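Local coordinates for core protein VP4 (Bluetongue virus, PDB 2JHP) that caps viral messenger RNA within the virus core, carrying binding sites for S-adenosyl-L-homocysteine and guanine, at residues Pro452-Met457 / Arg620-Lys625; Ile474-Trp479 / Leu568-Lys573. All coordinates share one frame; numbering follows the deposited sequence.

Contact 1: residues Pro452-Met457 / Arg620-Lys625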
loop_
_atom_site.group_PDB
_atom_site.type_symbol
_atom_site.label_atom_id
_atom_site.label_comp_id
_atom_site.label_asym_id
_atom_site.label_seq_id
_atom_site.Cartn_x
_atom_site.Cartn_y
_atom_site.Cartn_z
ATOM N N PRO A 452 -3.203 17.193 -12.766
ATOM C CA PRO A 452 -2.348 17.602 -13.885
ATOM C C PRO A 452 -0.879 17.533 -13.505
ATOM O O PRO A 452 -0.485 18.117 -12.505
ATOM C CB PRO A 452 -2.791 19.057 -14.143
ATOM C CG PRO A 452 -4.184 19.126 -13.635
ATOM C CD PRO A 452 -4.199 18.238 -12.433
ATOM N N ARG A 453 -0.084 16.806 -14.285
ATOM C CA ARG A 453 1.363 16.660 -14.033
ATOM C C ARG A 453 2.130 17.967 -13.855
ATOM O O ARG A 453 2.969 18.084 -12.964
ATOM C CB ARG A 453 2.035 15.870 -15.146
ATOM C CG ARG A 453 1.744 14.393 -15.117
ATOM C CD ARG A 453 2.622 13.696 -16.103
ATOM N NE ARG A 453 2.392 12.267 -16.077
ATOM C CZ ARG A 453 1.451 11.641 -16.783
ATOM N NH1 ARG A 453 1.325 10.326 -16.675
ATOM N NH2 ARG A 453 0.643 12.330 -17.587
ATOM N N SER A 454 1.850 18.938 -14.716
ATOM C CA SER A 454 2.562 20.207 -14.688
ATOM C C SER A 454 2.229 20.973 -13.420
ATOM O O SER A 454 3.089 21.640 -12.855
ATOM C CB SER A 454 2.254 21.041 -15.930
ATOM O OG SER A 454 0.898 21.452 -15.955
ATOM N N THR A 455 0.987 20.855 -12.964
ATOM C CA THR A 455 0.572 21.473 -11.704
ATOM C C THR A 455 1.303 20.820 -10.517
ATOM O O THR A 455 1.744 21.509 -9.594
ATOM C CB THR A 455 -0.964 21.402 -11.528
ATOM O OG1 THR A 455 -1.597 21.845 -12.731
ATOM C CG2 THR A 455 -1.424 22.299 -10.395
ATOM N N VAL A 456 1.434 19.496 -10.567
ATOM C CA VAL A 456 2.125 18.732 -9.537
ATOM C C VAL A 456 3.557 19.226 -9.438
ATOM O O VAL A 456 3.996 19.635 -8.363
ATOM C CB VAL A 456 2.117 17.195 -9.837
ATOM C CG1 VAL A 456 2.886 16.439 -8.772
ATOM C CG2 VAL A 456 0.708 16.663 -9.936
ATOM N N MET A 457 4.270 19.192 -10.565
ATOM C CA MET A 457 5.628 19.717 -10.677
ATOM C C MET A 457 5.798 21.121 -10.089
ATOM O O MET A 457 6.733 21.383 -9.320
ATOM C CB MET A 457 6.048 19.751 -12.138
ATOM C CG MET A 457 6.560 18.441 -12.668
ATOM S SD MET A 457 7.084 18.579 -14.378
ATOM C CE MET A 457 8.553 19.579 -14.240
ATOM N N ARG A 620 7.632 32.086 -18.509
ATOM C CA ARG A 620 6.765 33.176 -18.960
ATOM C C ARG A 620 5.872 32.713 -20.096
ATOM O O ARG A 620 4.672 32.995 -20.105
ATOM C CB ARG A 620 7.584 34.377 -19.419
ATOM C CG ARG A 620 8.043 35.285 -18.305
ATOM C CD ARG A 620 8.472 36.626 -18.881
ATOM N NE ARG A 620 9.439 37.295 -18.018
ATOM C CZ ARG A 620 9.975 38.489 -18.258
ATOM N NH1 ARG A 620 9.640 39.177 -19.346
ATOM N NH2 ARG A 620 10.851 38.996 -17.398
ATOM N N GLU A 621 6.469 31.994 -21.045
ATOM C CA GLU A 621 5.744 31.466 -22.191
ATOM C C GLU A 621 4.700 30.464 -21.731
ATOM O O GLU A 621 3.622 30.368 -22.321
ATOM C CB GLU A 621 6.702 30.815 -23.191
ATOM C CG GLU A 621 6.147 30.734 -24.608
ATOM C CD GLU A 621 5.723 32.091 -25.147
ATOM O OE1 GLU A 621 6.603 32.947 -25.390
ATOM O OE2 GLU A 621 4.502 32.302 -25.318
ATOM N N TYR A 622 5.022 29.733 -20.668
ATOM C CA TYR A 622 4.116 28.727 -20.134
ATOM C C TYR A 622 2.881 29.339 -19.463
ATOM O O TYR A 622 1.748 28.954 -19.775
ATOM C CB TYR A 622 4.849 27.785 -19.175
ATOM C CG TYR A 622 3.937 26.749 -18.565
ATOM C CD1 TYR A 622 3.635 25.567 -19.248
ATOM C CD2 TYR A 622 3.365 26.954 -17.312
ATOM C CE1 TYR A 622 2.788 24.610 -18.694
ATOM C CE2 TYR A 622 2.521 26.009 -16.753
ATOM C CZ TYR A 622 2.239 24.837 -17.449
ATOM O OH TYR A 622 1.401 23.908 -16.891
ATOM N N LYS A 623 3.104 30.289 -18.549
ATOM C CA LYS A 623 2.004 30.951 -17.840
ATOM C C LYS A 623 1.186 31.846 -18.765
ATOM O O LYS A 623 -0.005 32.060 -18.530
ATOM C CB LYS A 623 2.505 31.746 -16.623
ATOM C CG LYS A 623 3.009 33.165 -16.897
ATOM C CD LYS A 623 2.927 34.016 -15.640
ATOM C CE LYS A 623 3.417 35.433 -15.882
ATOM N NZ LYS A 623 3.359 36.226 -14.626
ATOM N N ARG A 624 1.834 32.364 -19.810
ATOM C CA ARG A 624 1.168 33.191 -20.812
ATOM C C ARG A 624 0.214 32.338 -21.643
ATOM O O ARG A 624 -0.766 32.847 -22.189
ATOM C CB ARG A 624 2.197 33.886 -21.709
ATOM C CG ARG A 624 1.893 35.358 -21.995
ATOM C CD ARG A 624 1.405 35.602 -23.420
ATOM N NE ARG A 624 0.198 34.848 -23.753
ATOM C CZ ARG A 624 -0.648 35.165 -24.731
ATOM N NH1 ARG A 624 -0.442 36.240 -25.486
ATOM N NH2 ARG A 624 -1.716 34.408 -24.951
ATOM N N LYS A 625 0.500 31.040 -21.731
ATOM C CA LYS A 625 -0.388 30.106 -22.411
ATOM C C LYS A 625 -1.503 29.592 -21.503
ATOM O O LYS A 625 -2.515 29.085 -21.992
ATOM C CB LYS A 625 0.392 28.939 -23.014
ATOM C CG LYS A 625 0.742 29.131 -24.474
ATOM C CD LYS A 625 0.722 27.798 -25.200
ATOM C CE LYS A 625 0.622 27.986 -26.700
ATOM N NZ LYS A 625 -0.741 28.421 -27.128
#
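S454 and Y622 meet chiefly through their hydroxyl groups, a clear case of two helices joined by a polar touch rather than by a greasy interface. Their CA atoms lie 10.2 Å apart, and the tyrosine spans most of that gap: its CG stands anti to the backbone N (chi1 178°), sending the ring out from helix 612-625 so that only the phenol end arrives. S454 OG comes to the edge of the ring, near its plane, and is hydrogen-bonded to Y622 OH at 2.7 Å. S454 CB follows at 3.1 Å from Y622 OH, and the two residues bury just 67 Å² together.

E630 is bonded to both members of the pair. Its OE1 is hydrogen-bonded to S454 OG and T455 OG1, and its OE2 to Y622 OH, giving each hydroxyl of the pair a second polar contact. Because S454 and T455 sit in the first turn of helix 453-460, just after the N-cap P452, the helix end probably favours the glutamate's negative charge.

Around this junction, Y622 leans on L559 and M560 of helix 551-561, while T455 and V456 pack against Y425 of helix 421-430.

Contact 2: residues Ile474-Trp479 / Leu568-Lys573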
loop_
_atom_site.group_PDB
_atom_site.type_symbol
_atom_site.label_atom_id
_atom_site.label_comp_id
_atom_site.label_asym_id
_atom_site.label_seq_id
_atom_site.Cartn_x
_atom_site.Cartn_y
_atom_site.Cartn_z
ATOM N N ILE A 474 11.302 5.457 -7.519
ATOM C CA ILE A 474 11.898 4.166 -7.197
ATOM C C ILE A 474 13.404 4.171 -7.496
ATOM O O ILE A 474 14.207 3.725 -6.687
ATOM C CB ILE A 474 11.179 3.015 -7.929
ATOM C CG1 ILE A 474 9.752 2.816 -7.373
ATOM C CG2 ILE A 474 12.006 1.730 -7.892
ATOM C CD1 ILE A 474 9.615 1.994 -6.062
ATOM N N LEU A 475 13.767 4.697 -8.659
ATOM C CA LEU A 475 15.150 4.799 -9.086
ATOM C C LEU A 475 15.969 5.692 -8.152
ATOM O O LEU A 475 17.152 5.438 -7.909
ATOM C CB LEU A 475 15.189 5.346 -10.514
ATOM C CG LEU A 475 15.335 4.370 -11.688
ATOM C CD1 LEU A 475 15.472 2.905 -11.271
ATOM C CD2 LEU A 475 14.231 4.561 -12.693
ATOM N N PHE A 476 15.333 6.741 -7.641
ATOM C CA PHE A 476 15.934 7.579 -6.628
ATOM C C PHE A 476 16.255 6.768 -5.371
ATOM O O PHE A 476 17.357 6.875 -4.829
ATOM C CB PHE A 476 15.019 8.749 -6.283
ATOM C CG PHE A 476 15.656 9.761 -5.379
ATOM C CD1 PHE A 476 16.557 10.698 -5.888
ATOM C CD2 PHE A 476 15.375 9.777 -4.018
ATOM C CE1 PHE A 476 17.145 11.636 -5.066
ATOM C CE2 PHE A 476 15.961 10.710 -3.193
ATOM C CZ PHE A 476 16.847 11.645 -3.720
ATOM N N LEU A 477 15.301 5.955 -4.929
ATOM C CA LEU A 477 15.469 5.144 -3.724
ATOM C C LEU A 477 16.410 3.986 -3.950
ATOM O O LEU A 477 17.119 3.602 -3.039
ATOM C CB LEU A 477 14.114 4.642 -3.180
ATOM C CG LEU A 477 13.153 5.723 -2.678
ATOM C CD1 LEU A 477 11.707 5.241 -2.617
ATOM C CD2 LEU A 477 13.632 6.246 -1.336
ATOM N N MET A 478 16.422 3.422 -5.151
ATOM C CA MET A 478 17.450 2.448 -5.487
ATOM C C MET A 478 18.846 3.060 -5.205
ATOM O O MET A 478 19.731 2.418 -4.627
ATOM C CB MET A 478 17.355 1.992 -6.938
ATOM C CG MET A 478 16.329 0.909 -7.148
ATOM S SD MET A 478 16.319 0.290 -8.838
ATOM C CE MET A 478 14.856 -0.735 -8.811
ATOM N N TRP A 479 18.988 4.326 -5.585
ATOM C CA TRP A 479 20.258 5.035 -5.604
ATOM C C TRP A 479 20.700 5.528 -4.227
ATOM O O TRP A 479 21.872 5.427 -3.888
ATOM C CB TRP A 479 20.121 6.196 -6.590
ATOM C CG TRP A 479 21.276 7.109 -6.728
ATOM C CD1 TRP A 479 22.582 6.772 -6.826
ATOM C CD2 TRP A 479 21.214 8.531 -6.848
ATOM N NE1 TRP A 479 23.355 7.901 -6.971
ATOM C CE2 TRP A 479 22.535 8.997 -6.990
ATOM C CE3 TRP A 479 20.164 9.463 -6.834
ATOM C CZ2 TRP A 479 22.841 10.355 -7.115
ATOM C CZ3 TRP A 479 20.465 10.812 -6.959
ATOM C CH2 TRP A 479 21.792 11.245 -7.090
ATOM N N LEU A 568 11.600 20.139 -10.309
ATOM C CA LEU A 568 12.059 21.460 -10.733
ATOM C C LEU A 568 13.219 21.992 -9.901
ATOM O O LEU A 568 14.213 22.456 -10.446
ATOM C CB LEU A 568 10.908 22.471 -10.729
ATOM C CG LEU A 568 9.941 22.413 -11.917
ATOM C CD1 LEU A 568 8.957 23.567 -11.830
ATOM C CD2 LEU A 568 10.683 22.454 -13.251
ATOM N N PHE A 569 13.093 21.919 -8.583
ATOM C CA PHE A 569 14.111 22.487 -7.695
ATOM C C PHE A 569 15.475 21.855 -7.937
ATOM O O PHE A 569 16.456 22.546 -8.143
ATOM C CB PHE A 569 13.720 22.305 -6.232
ATOM C CG PHE A 569 13.963 23.514 -5.401
ATOM C CD1 PHE A 569 12.913 24.150 -4.744
ATOM C CD2 PHE A 569 15.235 24.038 -5.292
ATOM C CE1 PHE A 569 13.140 25.290 -3.984
ATOM C CE2 PHE A 569 15.463 25.154 -4.545
ATOM C CZ PHE A 569 14.419 25.789 -3.880
ATOM N N TRP A 570 15.522 20.527 -7.912
ATOM C CA TRP A 570 16.742 19.774 -8.185
ATOM C C TRP A 570 17.230 20.014 -9.625
ATOM O O TRP A 570 18.427 20.203 -9.862
ATOM C CB TRP A 570 16.463 18.297 -7.904
ATOM C CG TRP A 570 17.521 17.330 -8.267
ATOM C CD1 TRP A 570 18.799 17.607 -8.661
ATOM C CD2 TRP A 570 17.413 15.905 -8.218
ATOM N NE1 TRP A 570 19.488 16.436 -8.885
ATOM C CE2 TRP A 570 18.656 15.377 -8.620
ATOM C CE3 TRP A 570 16.377 15.017 -7.870
ATOM C CZ2 TRP A 570 18.896 14.004 -8.696
ATOM C CZ3 TRP A 570 16.615 13.651 -7.952
ATOM C CH2 TRP A 570 17.868 13.161 -8.353
ATOM N N TRP A 571 16.289 20.028 -10.566
ATOM C CA TRP A 571 16.594 20.283 -11.976
ATOM C C TRP A 571 17.208 21.676 -12.185
ATOM O O TRP A 571 18.273 21.793 -12.779
ATOM C CB TRP A 571 15.350 20.077 -12.845
ATOM C CG TRP A 571 15.656 19.811 -14.274
ATOM C CD1 TRP A 571 16.027 18.620 -14.826
ATOM C CD2 TRP A 571 15.605 20.755 -15.348
ATOM N NE1 TRP A 571 16.214 18.762 -16.179
ATOM C CE2 TRP A 571 15.969 20.066 -16.525
ATOM C CE3 TRP A 571 15.301 22.126 -15.430
ATOM C CZ2 TRP A 571 16.038 20.697 -17.768
ATOM C CZ3 TRP A 571 15.363 22.750 -16.665
ATOM C CH2 TRP A 571 15.731 22.038 -17.815
ATOM N N PHE A 572 16.560 22.720 -11.668
ATOM C CA PHE A 572 17.134 24.067 -11.710
ATOM C C PHE A 572 18.503 24.090 -11.044
ATOM O O PHE A 572 19.395 24.844 -11.460
ATOM C CB PHE A 572 16.219 25.103 -11.043
ATOM C CG PHE A 572 14.968 25.423 -11.826
ATOM C CD1 PHE A 572 14.992 25.521 -13.214
ATOM C CD2 PHE A 572 13.764 25.659 -11.166
ATOM C CE1 PHE A 572 13.836 25.826 -13.929
ATOM C CE2 PHE A 572 12.607 25.968 -11.875
ATOM C CZ PHE A 572 12.645 26.051 -13.259
ATOM N N LYS A 573 18.687 23.271 -10.011
ATOM C CA LYS A 573 19.977 23.242 -9.324
ATOM C C LYS A 573 21.030 22.551 -10.187
ATOM O O LYS A 573 22.192 22.937 -10.170
ATOM C CB LYS A 573 19.871 22.596 -7.941
ATOM C CG LYS A 573 20.983 23.035 -6.999
ATOM C CD LYS A 573 20.888 22.420 -5.604
ATOM C CE LYS A 573 22.169 22.680 -4.801
ATOM N NZ LYS A 573 22.201 21.870 -3.540
#
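Helices 470-480 and 568-576 stand well apart here, with the CA atoms of F476 and W570 12.3 Å from each other, so large aromatic side chains must do all the bridging. F476 and W479, three residues apart on one helix, offer two rings to the benzo end of W570, which enters from the other helix.

The F476 side CD1-CE1 lies against the outer atoms of the indole, with F476 CE1 3.6 Å from W570 CZ3. These two six-membered rings are inclined at 67° and their centroids are 5.5 Å apart, an oblique pairing. W479 supplies a smaller touch, its CZ3 coming 3.8 Å from W570 CH2. The reach of W570 follows from its first torsion, which puts CG anti to the backbone N (chi1 173°) and carries the indole straight out from its helix.

Both indole nitrogens are occupied away from this apolar meeting: W479 NE1 bonds to S593 O, and W570 NE1 weakly to V512 O.

P508, S516 and L517 from loops also pack on W570. I474 and L477 of helix 470-480 rest on helix 114-128, where I474 touches F117, a guanine-pocket residue; L568, W571 and F572 of helix 568-576 lie against helix 551-561, and helix 635-641 covers L568, F569 and F572.

From the N terminus, the chain builds a five-stranded parallel sheet, one seven-stranded sheet and most of another before helix 453-460, then strand 466-469, an outermost strand of the latter sheet, whose 3-2-1-4-5-7-6 order is that of S-adenosylmethionine-dependent methyltransferases, and helix 470-480. Contact 2 closes an 88-residue excursion when helix 568-576 returns to helix 470-480. Contact 1 closes later, when helix 612-625 comes back to helix 453-460, so the smaller closure lies wholly within the larger. Although their centres are about 20 Å apart, the two contacts adjoin, M457 CE meeting L568 CD2 at 3.7 Å. Together they fasten successive C-terminal helices to helices 453-460 and 470-480, which flank strand 466-469 in the chain.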